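Local coordinates for protein FMN-dependent NADH:quinone oxidoreductase 1 (Bacillus anthracis, PDB 4M0C) that probably uses FMN and NADH to reduce quinones, protecting the cell from thiol-specific stress, and to cleave the azo bond of aromatic azo compounds, at residues A[8-13]-A[96-101]; A[151-156]-A[191-196]. All coordinates share one frame; numbering follows the deposited sequence.

Contact 1. Residues A[8-13]-A[96-101]. With FMN (flavin mononucleotide), chain C.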
loop_
_atom_site.group_PDB
_atom_site.type_symbol
_atom_site.label_atom_id
_atom_site.label_comp_id
_atom_site.label_asym_id
_atom_site.label_seq_id
_atom_site.Cartn_x
_atom_site.Cartn_y
_atom_site.Cartn_z
ATOM N N LEU A 8 12.066 15.927 9.006
ATOM C CA LEU A 8 11.930 14.483 9.211
ATOM C C LEU A 8 12.117 13.755 7.890
ATOM O O LEU A 8 11.387 13.998 6.935
ATOM C CB LEU A 8 10.556 14.127 9.791
ATOM C CG LEU A 8 10.289 12.631 9.962
ATOM C CD1 LEU A 8 11.342 11.977 10.877
ATOM C CD2 LEU A 8 8.881 12.385 10.497
ATOM N N ILE A 9 13.111 12.884 7.839
ATOM C CA ILE A 9 13.345 12.058 6.668
ATOM C C ILE A 9 12.646 10.712 6.861
ATOM O O ILE A 9 12.892 9.993 7.827
ATOM C CB ILE A 9 14.849 11.872 6.425
ATOM C CG1 ILE A 9 15.521 13.253 6.212
ATOM C CG2 ILE A 9 15.089 10.986 5.219
ATOM C CD1 ILE A 9 17.010 13.224 6.455
ATOM N N ILE A 10 11.741 10.392 5.950
ATOM C CA ILE A 10 11.001 9.152 6.026
ATOM C C ILE A 10 11.548 8.260 4.910
ATOM O O ILE A 10 11.157 8.373 3.744
ATOM C CB ILE A 10 9.493 9.411 5.861
ATOM C CG1 ILE A 10 8.975 10.296 7.005
ATOM C CG2 ILE A 10 8.714 8.110 5.762
ATOM C CD1 ILE A 10 7.713 11.093 6.638
ATOM N N ASN A 11 12.475 7.385 5.278
ATOM C CA ASN A 11 13.147 6.540 4.308
ATOM C C ASN A 11 12.382 5.236 4.099
ATOM O O ASN A 11 12.451 4.318 4.927
ATOM C CB ASN A 11 14.589 6.275 4.781
ATOM C CG ASN A 11 15.372 5.400 3.825
ATOM O OD1 ASN A 11 14.867 5.005 2.766
ATOM N ND2 ASN A 11 16.617 5.085 4.195
ATOM N N ALA A 12 11.673 5.141 2.980
ATOM C CA ALA A 12 10.864 3.951 2.685
ATOM C C ALA A 12 11.563 2.965 1.747
ATOM O O ALA A 12 10.896 2.183 1.049
ATOM C CB ALA A 12 9.514 4.351 2.100
ATOM N N HIS A 13 12.894 2.981 1.718
ATOM C CA HIS A 13 13.593 2.056 0.834
ATOM C C HIS A 13 14.062 0.832 1.606
ATOM O O HIS A 13 14.735 0.963 2.640
ATOM C CB HIS A 13 14.782 2.712 0.128
ATOM C CG HIS A 13 15.239 1.963 -1.087
ATOM N ND1 HIS A 13 15.801 0.703 -1.019
ATOM C CD2 HIS A 13 15.201 2.287 -2.402
ATOM C CE1 HIS A 13 16.096 0.287 -2.239
ATOM N NE2 HIS A 13 15.752 1.233 -3.097
ATOM N N ASN A 96 8.270 20.126 10.522
ATOM C CA ASN A 96 7.604 20.977 9.535
ATOM C C ASN A 96 8.207 20.856 8.134
ATOM O O ASN A 96 7.771 21.534 7.196
ATOM C CB ASN A 96 7.547 22.447 9.986
ATOM C CG ASN A 96 8.920 23.078 10.116
ATOM O OD1 ASN A 96 9.924 22.390 10.328
ATOM N ND2 ASN A 96 8.973 24.408 9.994
ATOM N N THR A 97 9.209 19.998 7.991
ATOM C CA THR A 97 9.717 19.659 6.666
ATOM C C THR A 97 9.876 18.146 6.585
ATOM O O THR A 97 10.475 17.528 7.474
ATOM C CB THR A 97 11.070 20.339 6.365
ATOM O OG1 THR A 97 10.927 21.767 6.424
ATOM C CG2 THR A 97 11.570 19.933 4.967
ATOM N N TYR A 98 9.342 17.551 5.527
ATOM C CA TYR A 98 9.352 16.097 5.391
ATOM C C TYR A 98 10.017 15.697 4.078
ATOM O O TYR A 98 9.788 16.322 3.038
ATOM C CB TYR A 98 7.925 15.554 5.390
ATOM C CG TYR A 98 7.070 15.922 6.586
ATOM C CD1 TYR A 98 7.195 15.252 7.794
ATOM C CD2 TYR A 98 6.110 16.923 6.492
ATOM C CE1 TYR A 98 6.400 15.590 8.893
ATOM C CE2 TYR A 98 5.306 17.267 7.585
ATOM C CZ TYR A 98 5.452 16.594 8.772
ATOM O OH TYR A 98 4.651 16.930 9.840
ATOM N N VAL A 99 10.824 14.643 4.122
ATOM C CA VAL A 99 11.411 14.087 2.909
ATOM C C VAL A 99 11.119 12.588 2.873
ATOM O O VAL A 99 11.580 11.851 3.742
ATOM C CB VAL A 99 12.945 14.296 2.850
ATOM C CG1 VAL A 99 13.514 13.698 1.541
ATOM C CG2 VAL A 99 13.297 15.779 2.963
ATOM N N ILE A 100 10.342 12.150 1.883
ATOM C CA ILE A 100 10.045 10.732 1.698
ATOM C C ILE A 100 10.869 10.161 0.537
ATOM O O ILE A 100 10.887 10.720 -0.572
ATOM C CB ILE A 100 8.528 10.504 1.445
ATOM C CG1 ILE A 100 7.710 10.984 2.652
ATOM C CG2 ILE A 100 8.235 9.028 1.166
ATOM C CD1 ILE A 100 6.193 10.865 2.453
ATOM N N VAL A 101 11.562 9.052 0.800
ATOM C CA VAL A 101 12.399 8.407 -0.199
ATOM C C VAL A 101 11.817 7.029 -0.484
ATOM O O VAL A 101 11.597 6.243 0.437
ATOM C CB VAL A 101 13.851 8.240 0.296
ATOM C CG1 VAL A 101 14.737 7.683 -0.837
ATOM C CG2 VAL A 101 14.415 9.583 0.788
HETATM N N1 FMN C . 9.385 0.528 -12.081
HETATM C C2 FMN C . 8.263 1.198 -12.530
HETATM O O2 FMN C . 8.407 2.193 -13.254
HETATM N N3 FMN C . 6.989 0.760 -12.169
HETATM C C4 FMN C . 6.843 -0.347 -11.352
HETATM O O4 FMN C . 5.717 -0.732 -11.021
HETATM C C4A FMN C . 7.978 -1.029 -10.905
HETATM N N5 FMN C . 7.864 -2.150 -10.100
HETATM C C5A FMN C . 9.002 -2.806 -9.655
HETATM C C6 FMN C . 8.888 -3.924 -8.831
HETATM C C7 FMN C . 10.030 -4.582 -8.382
HETATM C C7M FMN C . 9.874 -5.788 -7.494
HETATM C C8 FMN C . 11.297 -4.132 -8.745
HETATM C C8M FMN C . 12.525 -4.853 -8.259
HETATM C C9 FMN C . 11.415 -3.016 -9.573
HETATM C C9A FMN C . 10.267 -2.347 -10.022
HETATM N N10 FMN C . 10.373 -1.234 -10.842
HETATM C C10 FMN C . 9.244 -0.583 -11.276
HETATM C "C1'" FMN C . 11.715 -0.696 -11.257
HETATM C "C2'" FMN C . 12.264 0.196 -10.138
HETATM O "O2'" FMN C . 11.368 1.250 -9.813
HETATM C "C3'" FMN C . 13.586 0.785 -10.592
HETATM O "O3'" FMN C . 14.527 -0.266 -10.664
HETATM C "C4'" FMN C . 14.071 1.846 -9.619
HETATM O "O4'" FMN C . 15.274 2.403 -10.113
HETATM C "C5'" FMN C . 14.350 1.261 -8.239
HETATM O "O5'" FMN C . 14.780 2.308 -7.394
HETATM P P FMN C . 16.091 2.132 -6.480
HETATM O O1P FMN C . 17.260 2.044 -7.422
HETATM O O2P FMN C . 16.237 3.337 -5.564
HETATM O O3P FMN C . 15.970 0.853 -5.684
#
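I10 and I100 stand side by side on one face of a parallel sheet, their side chains running the same way, and I10 CD1 rests 4.0 Å from I100 CG1. In I10, CG1 lies anti to the carbonyl carbon (chi1 -63°), which sends CD1 back along the strand, also to within 4.3 Å of Y98 CD1. L8 joins this face through CB, obliquely to the Y98 ring, while I9, V99, N11 and V101 occupy the other face. Beta-branched residues suit such central strands, being at ease in extended backbone and packing against the helices on either face.

Beneath the side chains, backbone bonds alternate between L8, I10 and A12 of 8-13 and T97, V99 and V101 of 96-101. The last, from A12 N to V101 O (2.8 Å), lies in the carbonyl plane and carries the pairing just past the end of the first strand. There N11 makes an Asx turn: its OD1 receives H13 N at 3.0 Å from above the amide plane, while ND2 is held by V16 O and N48 OD1. Y116 and L113 of helix 111-120 cover the isoleucine face; F27 and F30 of helix 22-37 cover the valines.

The turn leads to H13, whose NE2 gives a nearly straight bond (2.6 Å, 170°) to FMN O3P, with the phosphorus in the plane of the imidazole; ND1 is engaged by K15 N. With ND1 accepting and NE2 donating, the ring's orientation is fixed, and a largely apolar strand pair ends in a polar grip on the cofactor phosphate.

Contact 2. Residues A[151-156]-A[191-196]; sequences GGIYTN and AVLDPT. With FMN (flavin mononucleotide), chain C.
G151 and A191 make the close part of this contact: A191 N donates to G151 O at 3.1 Å, in the carbonyl plane and on a lone pair, and A191 CB lies 3.5 Å from the same oxygen. The small residues suit the place, because G151, with no side chain, fits between A191 and the pyrimidine edge of the flavin. The N-H of the same peptide, G152 N, reaches FMN O2 at 2.7 Å; the preceding peptide turns G151 N to FMN N1 (3.0 Å) and, weakly, to FMN O2'. Y154, its CG anti to the carbonyl carbon (chi1 -63°), brings its hydroxyl to O2 as well, OH to FMN O2 2.5 Å, with O2 in the plane of the phenol ring. Two donors thus converge on O2, an arrangement that would probably stabilise negative charge on the N1-C2=O2 side of a reduced flavin.

Toward solvent the contact thins out. I153 extends CD1 to V192 CG1 at 4.0 Å and to L193 CD1 at 4.2 Å, crossing both side chains at about a right angle, and these two partners are exposed. This side is plain van der Waals contact, against the single directed bond at G151. Beyond it D194 caps the following helix, its OD2 taking a long bond from T196 N (3.3 Å) above the carboxylate plane.

The 151-156 loop leaves strand 143-150 for helix 159-163, and the 191-196 segment follows strand 181-188 and runs into the first turn of helix 195-214; Q188, at the end of strand 181-188, accepts from Y154 N through OE1 and meets T155 OG1 through NE2, tying the loop to the edge strand.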
loop_
_atom_site.group_PDB
_atom_site.type_symbol
_atom_site.label_atom_id
_atom_site.label_comp_id
_atom_site.label_asym_id
_atom_site.label_seq_id
_atom_site.Cartn_x
_atom_site.Cartn_y
_atom_site.Cartn_z
ATOM N N GLY A 151 11.480 2.601 -12.824
ATOM C CA GLY A 151 11.996 2.077 -14.076
ATOM C C GLY A 151 11.369 2.792 -15.261
ATOM O O GLY A 151 12.042 3.087 -16.259
ATOM N N GLY A 152 10.076 3.078 -15.156
ATOM C CA GLY A 152 9.364 3.716 -16.254
ATOM C C GLY A 152 9.325 5.234 -16.156
ATOM O O GLY A 152 9.836 5.826 -15.199
ATOM N N ILE A 153 8.714 5.865 -17.156
ATOM C CA ILE A 153 8.553 7.317 -17.174
ATOM C C ILE A 153 7.072 7.693 -17.001
ATOM O O ILE A 153 6.206 7.178 -17.714
ATOM C CB ILE A 153 9.145 7.920 -18.478
ATOM C CG1 ILE A 153 10.666 7.694 -18.514
ATOM C CG2 ILE A 153 8.818 9.395 -18.584
ATOM C CD1 ILE A 153 11.308 7.903 -19.878
ATOM N N TYR A 154 6.787 8.586 -16.053
ATOM C CA TYR A 154 5.406 8.890 -15.664
ATOM C C TYR A 154 4.915 10.286 -16.021
ATOM O O TYR A 154 3.842 10.703 -15.588
ATOM C CB TYR A 154 5.219 8.607 -14.171
ATOM C CG TYR A 154 5.432 7.145 -13.907
ATOM C CD1 TYR A 154 4.371 6.254 -13.962
ATOM C CD2 TYR A 154 6.708 6.640 -13.679
ATOM C CE1 TYR A 154 4.565 4.902 -13.756
ATOM C CE2 TYR A 154 6.913 5.292 -13.478
ATOM C CZ TYR A 154 5.840 4.432 -13.520
ATOM O OH TYR A 154 6.036 3.090 -13.329
ATOM N N THR A 155 5.681 10.990 -16.842
ATOM C CA THR A 155 5.343 12.365 -17.197
ATOM C C THR A 155 4.986 12.540 -18.666
ATOM O O THR A 155 5.021 13.656 -19.178
ATOM C CB THR A 155 6.488 13.342 -16.850
ATOM O OG1 THR A 155 7.688 12.936 -17.524
ATOM C CG2 THR A 155 6.723 13.381 -15.340
ATOM N N ASN A 156 4.638 11.446 -19.338
ATOM C CA ASN A 156 4.243 11.514 -20.747
ATOM C C ASN A 156 2.734 11.444 -20.935
ATOM O O ASN A 156 2.266 11.203 -22.049
ATOM C CB ASN A 156 4.880 10.379 -21.553
ATOM C CG ASN A 156 6.385 10.516 -21.678
ATOM O OD1 ASN A 156 6.912 11.621 -21.838
ATOM N ND2 ASN A 156 7.089 9.383 -21.618
ATOM N N ALA A 191 14.968 2.167 -16.374
ATOM C CA ALA A 191 14.984 0.996 -17.257
ATOM C C ALA A 191 15.056 1.370 -18.748
ATOM O O ALA A 191 15.145 0.499 -19.626
ATOM C CB ALA A 191 13.774 0.112 -16.981
ATOM N N VAL A 192 15.030 2.669 -19.032
ATOM C CA VAL A 192 14.898 3.130 -20.412
ATOM C C VAL A 192 15.982 4.140 -20.811
ATOM O O VAL A 192 16.357 4.224 -21.980
ATOM C CB VAL A 192 13.459 3.681 -20.661
ATOM C CG1 VAL A 192 13.469 4.958 -21.484
ATOM C CG2 VAL A 192 12.596 2.617 -21.324
ATOM N N LEU A 193 16.502 4.878 -19.831
ATOM C CA LEU A 193 17.452 5.957 -20.102
ATOM C C LEU A 193 18.862 5.667 -19.583
ATOM O O LEU A 193 19.055 4.836 -18.687
ATOM C CB LEU A 193 16.959 7.264 -19.471
ATOM C CG LEU A 193 15.536 7.749 -19.748
ATOM C CD1 LEU A 193 15.207 8.945 -18.870
ATOM C CD2 LEU A 193 15.374 8.109 -21.211
ATOM N N ASP A 194 19.835 6.371 -20.158
ATOM C CA ASP A 194 21.216 6.366 -19.690
ATOM C C ASP A 194 21.237 6.683 -18.192
ATOM O O ASP A 194 20.572 7.622 -17.747
ATOM C CB ASP A 194 22.020 7.426 -20.468
ATOM C CG ASP A 194 23.513 7.118 -20.540
ATOM O OD1 ASP A 194 24.116 7.318 -21.622
ATOM O OD2 ASP A 194 24.100 6.697 -19.520
ATOM N N PRO A 195 21.971 5.875 -17.406
ATOM C CA PRO A 195 22.195 6.128 -15.978
ATOM C C PRO A 195 22.700 7.551 -15.723
ATOM O O PRO A 195 22.294 8.172 -14.743
ATOM C CB PRO A 195 23.283 5.117 -15.617
ATOM C CG PRO A 195 23.047 3.972 -16.561
ATOM C CD PRO A 195 22.539 4.584 -17.841
ATOM N N THR A 196 23.566 8.058 -16.597
ATOM C CA THR A 196 24.055 9.425 -16.461
ATOM C C THR A 196 22.916 10.455 -16.519
ATOM O O THR A 196 22.884 11.382 -15.709
ATOM C CB THR A 196 25.120 9.755 -17.515
ATOM O OG1 THR A 196 26.266 8.922 -17.306
ATOM C CG2 THR A 196 25.547 11.208 -17.409
HETATM N N1 FMN C . 9.385 0.528 -12.081
HETATM C C2 FMN C . 8.263 1.198 -12.530
HETATM O O2 FMN C . 8.407 2.193 -13.254
HETATM N N3 FMN C . 6.989 0.760 -12.169
HETATM C C4 FMN C . 6.843 -0.347 -11.352
HETATM O O4 FMN C . 5.717 -0.732 -11.021
HETATM C C4A FMN C . 7.978 -1.029 -10.905
HETATM N N5 FMN C . 7.864 -2.150 -10.100
HETATM C C5A FMN C . 9.002 -2.806 -9.655
HETATM C C6 FMN C . 8.888 -3.924 -8.831
HETATM C C7 FMN C . 10.030 -4.582 -8.382
HETATM C C7M FMN C . 9.874 -5.788 -7.494
HETATM C C8 FMN C . 11.297 -4.132 -8.745
HETATM C C8M FMN C . 12.525 -4.853 -8.259
HETATM C C9 FMN C . 11.415 -3.016 -9.573
HETATM C C9A FMN C . 10.267 -2.347 -10.022
HETATM N N10 FMN C . 10.373 -1.234 -10.842
HETATM C C10 FMN C . 9.244 -0.583 -11.276
HETATM C "C1'" FMN C . 11.715 -0.696 -11.257
HETATM C "C2'" FMN C . 12.264 0.196 -10.138
HETATM O "O2'" FMN C . 11.368 1.250 -9.813
HETATM C "C3'" FMN C . 13.586 0.785 -10.592
HETATM O "O3'" FMN C . 14.527 -0.266 -10.664
HETATM C "C4'" FMN C . 14.071 1.846 -9.619
HETATM O "O4'" FMN C . 15.274 2.403 -10.113
HETATM C "C5'" FMN C . 14.350 1.261 -8.239
HETATM O "O5'" FMN C . 14.780 2.308 -7.394
HETATM P P FMN C . 16.091 2.132 -6.480
HETATM O O1P FMN C . 17.260 2.044 -7.422
HETATM O O2P FMN C . 16.237 3.337 -5.564
HETATM O O3P FMN C . 15.970 0.853 -5.684
#

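In the fold
From the N terminus, strand 5-11 enters the five-stranded parallel sheet next to its edge strand 42-48, and contact 1 closes when the central strand 97-103 pairs with its other side after 82 intervening residues, which include helix 22-37 and that edge strand. Contact 2 opens later, after strand 143-150, and closes a shorter excursion of 34 residues through helices 159-163 and 165-177 and strand 181-188. The two are therefore in series, neither nested nor crossed. Contact 1 is buried in the sheet and contact 2 lies at the surface, about 23 Å apart between centres, yet both reach FMN: one at its phosphate, the other at its isoalloxazine, as expected of a flavodoxin-like fold.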